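Local coordinates for protein Lysine/ornithine decarboxylase (Selenomonas ruminantium, PDB 5GJN) that decarboxylates L-lysine and L-ornithine to cadaverine and putrescine with similar efficiency, working as a homodimer with pyridoxal 5'-phosphate as cofactor, at residues 162-167 and 207-212. Numbering follows the deposited sequence.
Sequences LLKAAQ and MGMHLT
K164 reaches from its helix to the backbone of M207. Its CG stands anti to the backbone N (chi1 -166°), and a bend at chi2 (55°) turns the chain toward the loop. K164 CB has the methyl CE of M207 at 4.5 Å. K164 CD passes 4.3 Å from SD of M209. K164 CE lies 3.4 Å from M207 O. K164 NZ ends the chain with a 2.9 Å hydrogen bond to M207 O, nearly in line with its C=O. K164 NZ also donates to OE1 of Q167 at 2.7 Å, in the carbonyl plane, which helps fix the amide. Q167 NE2 gives a weak hydrogen bond to G208 O (3.4 Å). A methionine in place of K164 would probably leave M207 O without this donor and let the Q167 amide turn. Deeper in, M209 SD packs 3.8 Å from L163 CB. L163 and L211 meet tip to tip through their CD1 methyls. The contact joins helix 159-168 to the loop between helix 188-206 and strand 213-215 in the TIM-barrel-like cofactor domain. L163 and M209 both rest on A173 of strand 172-177, while M209 and L211 also pack against A204 of helix 188-206.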
loop_
_atom_site.group_PDB
_atom_site.type_symbol
_atom_site.label_atom_id
_atom_site.label_comp_id
_atom_site.label_asym_id
_atom_site.label_seq_id
_atom_site.Cartn_x
_atom_site.Cartn_y
_atom_site.Cartn_z
ATOM N N LEU A 162 14.540 32.339 -5.686
ATOM C CA LEU A 162 13.326 31.609 -6.087
ATOM C C LEU A 162 12.106 32.433 -5.826
ATOM O O LEU A 162 11.272 32.515 -6.706
ATOM C CB LEU A 162 13.191 30.238 -5.407
ATOM C CG LEU A 162 14.076 29.207 -6.047
ATOM C CD1 LEU A 162 14.316 28.083 -5.069
ATOM C CD2 LEU A 162 13.365 28.727 -7.295
ATOM N N LEU A 163 11.990 33.007 -4.622
ATOM C CA LEU A 163 10.864 33.902 -4.272
ATOM C C LEU A 163 10.797 35.108 -5.239
ATOM O O LEU A 163 9.743 35.547 -5.564
ATOM C CB LEU A 163 10.973 34.450 -2.821
ATOM C CG LEU A 163 10.667 33.405 -1.709
ATOM C CD1 LEU A 163 11.037 33.851 -0.305
ATOM C CD2 LEU A 163 9.246 32.935 -1.827
ATOM N N LYS A 164 11.943 35.650 -5.616
ATOM C CA LYS A 164 11.980 36.746 -6.572
ATOM C C LYS A 164 11.492 36.350 -7.953
ATOM O O LYS A 164 10.741 37.072 -8.566
ATOM C CB LYS A 164 13.377 37.336 -6.667
ATOM C CG LYS A 164 13.411 38.673 -7.372
ATOM C CD LYS A 164 12.458 39.651 -6.722
ATOM C CE LYS A 164 12.858 41.087 -6.989
ATOM N NZ LYS A 164 11.910 42.069 -6.406
ATOM N N ALA A 165 11.913 35.187 -8.426
ATOM C CA ALA A 165 11.420 34.653 -9.681
ATOM C C ALA A 165 9.940 34.379 -9.596
ATOM O O ALA A 165 9.184 34.614 -10.513
ATOM C CB ALA A 165 12.194 33.391 -10.045
ATOM N N ALA A 166 9.477 33.937 -8.447
ATOM C CA ALA A 166 8.047 33.736 -8.341
ATOM C C ALA A 166 7.387 35.091 -8.419
ATOM O O ALA A 166 6.337 35.230 -9.032
ATOM C CB ALA A 166 7.725 33.028 -7.041
ATOM N N GLN A 167 7.980 36.098 -7.764
ATOM C CA GLN A 167 7.384 37.437 -7.838
ATOM C C GLN A 167 7.369 37.924 -9.310
ATOM O O GLN A 167 6.348 38.450 -9.780
ATOM C CB GLN A 167 8.110 38.412 -6.930
ATOM C CG GLN A 167 7.405 39.735 -6.731
ATOM C CD GLN A 167 8.313 40.675 -5.997
ATOM O OE1 GLN A 167 9.389 41.064 -6.501
ATOM N NE2 GLN A 167 7.944 40.985 -4.792
ATOM N N MET A 207 15.414 43.222 -1.058
ATOM C CA MET A 207 15.153 42.846 -2.444
ATOM C C MET A 207 13.771 43.183 -2.984
ATOM O O MET A 207 13.342 42.593 -3.983
ATOM C CB MET A 207 15.354 41.346 -2.588
ATOM C CG MET A 207 16.804 40.975 -2.420
ATOM S SD MET A 207 16.837 39.198 -2.228
ATOM C CE MET A 207 16.679 38.656 -3.958
ATOM N N GLY A 208 13.048 44.053 -2.297
ATOM C CA GLY A 208 11.708 44.408 -2.697
ATOM C C GLY A 208 10.640 43.387 -2.355
ATOM O O GLY A 208 9.601 43.347 -3.021
ATOM N N MET A 209 10.896 42.533 -1.359
ATOM C CA MET A 209 9.899 41.586 -0.916
ATOM C C MET A 209 9.646 41.860 0.559
ATOM O O MET A 209 10.496 42.412 1.233
ATOM C CB MET A 209 10.396 40.175 -1.193
ATOM C CG MET A 209 10.523 39.903 -2.673
ATOM S SD MET A 209 10.992 38.225 -2.992
ATOM C CE MET A 209 12.648 38.128 -2.361
ATOM N N HIS A 210 8.439 41.588 1.025
ATOM C CA HIS A 210 8.160 41.653 2.430
ATOM C C HIS A 210 7.522 40.307 2.762
ATOM O O HIS A 210 6.402 40.044 2.386
ATOM C CB HIS A 210 7.267 42.855 2.734
ATOM C CG HIS A 210 6.759 42.867 4.142
ATOM N ND1 HIS A 210 7.583 43.052 5.227
ATOM C CD2 HIS A 210 5.539 42.599 4.647
ATOM C CE1 HIS A 210 6.892 42.934 6.334
ATOM N NE2 HIS A 210 5.648 42.660 6.010
ATOM N N LEU A 211 8.214 39.467 3.514
ATOM C CA LEU A 211 7.700 38.111 3.782
ATOM C C LEU A 211 6.864 38.214 5.024
ATOM O O LEU A 211 7.207 38.963 5.925
ATOM C CB LEU A 211 8.881 37.168 3.960
ATOM C CG LEU A 211 9.841 37.159 2.748
ATOM C CD1 LEU A 211 10.848 36.047 2.914
ATOM C CD2 LEU A 211 9.094 36.934 1.442
ATOM N N THR A 212 5.755 37.503 5.077
ATOM C CA THR A 212 4.795 37.609 6.189
ATOM C C THR A 212 4.486 36.341 6.965
ATOM O O THR A 212 3.945 36.419 8.056
ATOM C CB THR A 212 3.425 38.151 5.731
ATOM O OG1 THR A 212 2.958 37.268 4.751
ATOM C CG2 THR A 212 3.484 39.592 5.175
#